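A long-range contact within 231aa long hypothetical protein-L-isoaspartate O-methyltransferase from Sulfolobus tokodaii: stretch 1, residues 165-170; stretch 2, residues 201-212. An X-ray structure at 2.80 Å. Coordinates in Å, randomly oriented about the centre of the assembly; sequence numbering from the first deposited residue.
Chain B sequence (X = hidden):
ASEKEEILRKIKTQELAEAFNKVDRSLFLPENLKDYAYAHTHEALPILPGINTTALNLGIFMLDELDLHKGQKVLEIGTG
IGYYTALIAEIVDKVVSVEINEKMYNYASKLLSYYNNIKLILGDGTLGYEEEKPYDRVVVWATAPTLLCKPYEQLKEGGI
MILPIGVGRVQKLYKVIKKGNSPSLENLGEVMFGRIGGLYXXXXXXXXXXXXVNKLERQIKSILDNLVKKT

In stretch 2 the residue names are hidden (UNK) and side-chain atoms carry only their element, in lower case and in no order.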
# COMPACT_ATOMS: atom_id res chain seq x y z
N ILE B 165 -10.52 -15.56 -15.66
CA ILE B 165 -10.65 -14.18 -16.12
C ILE B 165 -10.20 -13.20 -15.04
O ILE B 165 -10.61 -13.29 -13.88
CB ILE B 165 -12.11 -13.81 -16.49
CG1 ILE B 165 -12.60 -14.69 -17.64
CG2 ILE B 165 -12.19 -12.32 -16.88
CD1 ILE B 165 -14.01 -14.39 -18.01
N GLY B 166 -9.34 -12.27 -15.41
CA GLY B 166 -8.90 -11.30 -14.44
C GLY B 166 -7.60 -10.61 -14.73
O GLY B 166 -6.67 -11.21 -15.27
N VAL B 167 -7.56 -9.32 -14.43
CA VAL B 167 -6.34 -8.54 -14.55
C VAL B 167 -5.90 -8.69 -13.09
O VAL B 167 -6.69 -9.13 -12.25
CB VAL B 167 -6.66 -7.07 -14.92
CG1 VAL B 167 -7.13 -7.01 -16.35
CG2 VAL B 167 -7.74 -6.52 -14.04
N GLY B 168 -4.66 -8.39 -12.74
CA GLY B 168 -4.32 -8.57 -11.33
C GLY B 168 -3.83 -9.98 -11.09
O GLY B 168 -4.28 -10.91 -11.74
N ARG B 169 -2.93 -10.12 -10.13
CA ARG B 169 -2.28 -11.38 -9.81
C ARG B 169 -3.11 -12.50 -9.20
O ARG B 169 -2.58 -13.55 -8.86
CB ARG B 169 -1.05 -11.08 -8.96
CG ARG B 169 -0.78 -9.58 -8.85
CD ARG B 169 0.60 -9.15 -9.29
NE ARG B 169 1.61 -9.42 -8.27
CZ ARG B 169 1.61 -8.93 -7.02
NH1 ARG B 169 0.64 -8.12 -6.61
NH2 ARG B 169 2.58 -9.26 -6.18
N VAL B 170 -4.41 -12.30 -9.05
CA VAL B 170 -5.30 -13.35 -8.54
C VAL B 170 -6.57 -13.23 -9.34
O VAL B 170 -7.20 -12.19 -9.31
CB VAL B 170 -5.63 -13.18 -7.05
CG1 VAL B 170 -6.67 -14.21 -6.62
CG2 VAL B 170 -4.40 -13.37 -6.23
N UNK B 201 -5.15 -10.21 -25.53
CA UNK B 201 -4.43 -10.40 -24.29
C UNK B 201 -4.32 -9.09 -23.52
O UNK B 201 -5.20 -8.25 -23.62
N UNK B 202 -3.25 -8.88 -22.76
CA UNK B 202 -3.17 -7.66 -22.00
C UNK B 202 -2.39 -6.58 -22.73
O UNK B 202 -1.41 -6.86 -23.40
c UNK B 202 -5.09 -10.46 -18.27
c UNK B 202 -5.10 -9.09 -18.06
c UNK B 202 -2.56 -7.92 -20.62
c UNK B 202 -4.23 -11.02 -19.22
c UNK B 202 -3.40 -10.19 -19.96
c UNK B 202 -3.40 -8.81 -19.76
c UNK B 202 -4.26 -8.28 -18.81
N UNK B 203 -2.87 -5.34 -22.59
CA UNK B 203 -2.24 -4.18 -23.20
C UNK B 203 -1.46 -3.30 -22.22
O UNK B 203 -0.78 -2.36 -22.64
o UNK B 203 -4.11 -5.87 -28.99
c UNK B 203 -2.97 -4.28 -27.66
c UNK B 203 -3.58 -3.94 -25.33
c UNK B 203 -4.81 -5.52 -26.72
c UNK B 203 -4.60 -4.88 -25.49
c UNK B 203 -3.27 -3.35 -23.97
c UNK B 203 -2.78 -3.65 -26.43
c UNK B 203 -3.98 -5.21 -27.80
N UNK B 204 -1.56 -3.59 -20.92
CA UNK B 204 -0.82 -2.85 -19.89
C UNK B 204 -0.39 -3.81 -18.77
O UNK B 204 -0.89 -4.92 -18.68
o UNK B 204 -3.58 -3.07 -19.40
c UNK B 204 -3.04 -2.07 -18.89
c UNK B 204 -1.65 -1.67 -19.35
o UNK B 204 -3.62 -1.36 -18.04
N UNK B 205 0.57 -3.39 -17.95
CA UNK B 205 1.07 -4.23 -16.88
C UNK B 205 0.19 -4.29 -15.65
O UNK B 205 -0.77 -3.53 -15.51
o UNK B 205 3.34 -4.27 -14.29
o UNK B 205 3.36 -5.91 -15.78
c UNK B 205 3.10 -4.72 -15.44
c UNK B 205 2.47 -3.79 -16.48
N UNK B 206 0.52 -5.20 -14.75
CA UNK B 206 -0.23 -5.39 -13.52
C UNK B 206 -0.44 -4.09 -12.78
O UNK B 206 0.51 -3.34 -12.54
c UNK B 206 0.48 -6.37 -12.61
c UNK B 206 1.50 -8.35 -13.80
c UNK B 206 0.44 -7.80 -13.08
c UNK B 206 0.39 -10.47 -13.89
c UNK B 206 1.48 -9.68 -14.20
c UNK B 206 -0.69 -9.95 -13.18
c UNK B 206 -0.65 -8.61 -12.78
o UNK B 206 0.37 -11.79 -14.29
N UNK B 207 -1.69 -3.85 -12.36
CA UNK B 207 -2.02 -2.62 -11.67
C UNK B 207 -2.34 -2.74 -10.17
O UNK B 207 -3.41 -2.32 -9.73
c UNK B 207 -3.43 -0.53 -11.88
o UNK B 207 -2.46 0.27 -11.87
c UNK B 207 -3.20 -1.95 -12.37
o UNK B 207 -4.58 -0.20 -11.49
N UNK B 208 -1.43 -3.31 -9.40
CA UNK B 208 -1.64 -3.40 -7.96
C UNK B 208 -0.54 -2.51 -7.43
O UNK B 208 0.50 -2.33 -8.09
o UNK B 208 0.66 -5.72 -7.22
o UNK B 208 -0.36 -6.04 -9.13
c UNK B 208 -0.33 -5.59 -7.97
c UNK B 208 -1.53 -4.84 -7.44
N UNK B 209 -0.80 -1.90 -6.28
CA UNK B 209 0.11 -0.97 -5.65
C UNK B 209 1.53 -1.51 -5.47
O UNK B 209 2.49 -0.74 -5.44
c UNK B 209 -0.09 -1.37 -3.13
c UNK B 209 -0.47 -0.45 -4.29
c UNK B 209 -0.32 1.51 -2.71
c UNK B 209 0.01 0.97 -4.05
N UNK B 210 1.68 -2.83 -5.37
CA UNK B 210 3.02 -3.38 -5.22
C UNK B 210 3.77 -3.10 -6.53
O UNK B 210 4.84 -2.49 -6.54
o UNK B 210 6.38 -4.87 -3.85
o UNK B 210 4.65 -4.64 -2.51
c UNK B 210 4.27 -5.60 -4.72
c UNK B 210 5.16 -4.99 -3.61
c UNK B 210 2.93 -4.89 -4.93
N UNK B 211 3.16 -3.50 -7.64
CA UNK B 211 3.74 -3.29 -8.94
C UNK B 211 4.04 -1.86 -9.26
O UNK B 211 5.12 -1.55 -9.76
c UNK B 211 3.89 -7.96 -10.89
c UNK B 211 2.84 -3.86 -10.02
c UNK B 211 3.37 -7.61 -9.63
c UNK B 211 3.66 -5.64 -11.60
c UNK B 211 3.14 -5.29 -10.35
c UNK B 211 4.03 -6.98 -11.88
c UNK B 211 3.00 -6.28 -9.37
N UNK B 212 3.08 -0.99 -8.99
CA UNK B 212 3.18 0.45 -9.25
C UNK B 212 4.37 1.08 -8.51
O UNK B 212 5.08 1.93 -9.06
c UNK B 212 0.64 0.75 -9.65
n UNK B 212 -1.68 4.65 -8.16
c UNK B 212 1.87 1.14 -8.84
c UNK B 212 -0.65 1.22 -9.00
n UNK B 212 -0.76 2.68 -8.95
c UNK B 212 -1.66 3.32 -8.21
n UNK B 212 -2.51 2.62 -7.47

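Position 201 has backbone atoms and no side-chain atom; it is Gly 201, and it does not touch stretch 1.

Position 202 carries one carbon and then a six-carbon ring without a heteroatom. Its CA-to-CB bond points toward stretch 1, and the ring meets Val 167 and Gly 166 at its edge; this is Phe 202. Phe 202 CE2 lies 3.4 Å from Val 167 CG1, an apolar contact, and Phe 202 CZ lies 3.5 Å from Gly 166 O.

Position 203 repeats the pattern with one oxygen on the ring and is out of reach of stretch 1, hence Tyr 203. Positions 204 and 205 each hold two carbons, the second bearing two oxygens, and neither makes a contact here. This short carboxylate defines Asp 204 and Asp 205.

At position 206 one carbon leads to a six-carbon ring bearing an oxygen. The ring extends to Gly 168 and Arg 169, and the residue is Tyr 206. Its CE2 is 3.8 Å from Gly 168 C, which sits at the ring edge. Arg 169 CD approaches CD2 of Tyr 206 to 3.7 Å and forms an off-centre CH-pi contact, 29° off the ring normal.

Position 207, again two carbons and two oxygens, without a contact, is Asp 207.

Position 208 has the same composition, but one of its oxygens reaches the guanidinium of Arg 169; it is Asp 208. The distance from Arg 169 NH1 to Asp 208 OD2 is 2.5 Å, a salt bridge. The same Asp 208 OD2 caps the following helix, accepting a weak hydrogen bond from the backbone N of position 211 at 3.4 Å.

Position 209 shows four carbons forked at the first, one arm two carbons long, and its CA-to-CB bond points away: Ile 209. Position 210 has three carbons, the third carrying two oxygens, and comes near the Arg 169 guanidinium, so it is Glu 210; Glu 210 CG lies 4.3 Å from Arg 169 NH2.

Position 211 is one carbon and an all-carbon six-membered ring lying by that guanidinium: Phe 211, with CE1 over one guanidinium face. Position 212, three carbons, a nitrogen, and a carbon with two further nitrogens, out of reach, is Arg 212.

The contact therefore centres on Arg 169, which has 108 Å² covered by stretch 2. Its aliphatic CD packs on Tyr 206 while its charge is paired with Asp 208. Phe 202 adds a separate apolar patch against Val 167. The stretches bury 361 Å² between them, both sides summed; no hydrogen bond crosses, and the contact consists of packing and the salt bridge.

Stretch 2, residues 201-212: GFYDDYDDIEFR
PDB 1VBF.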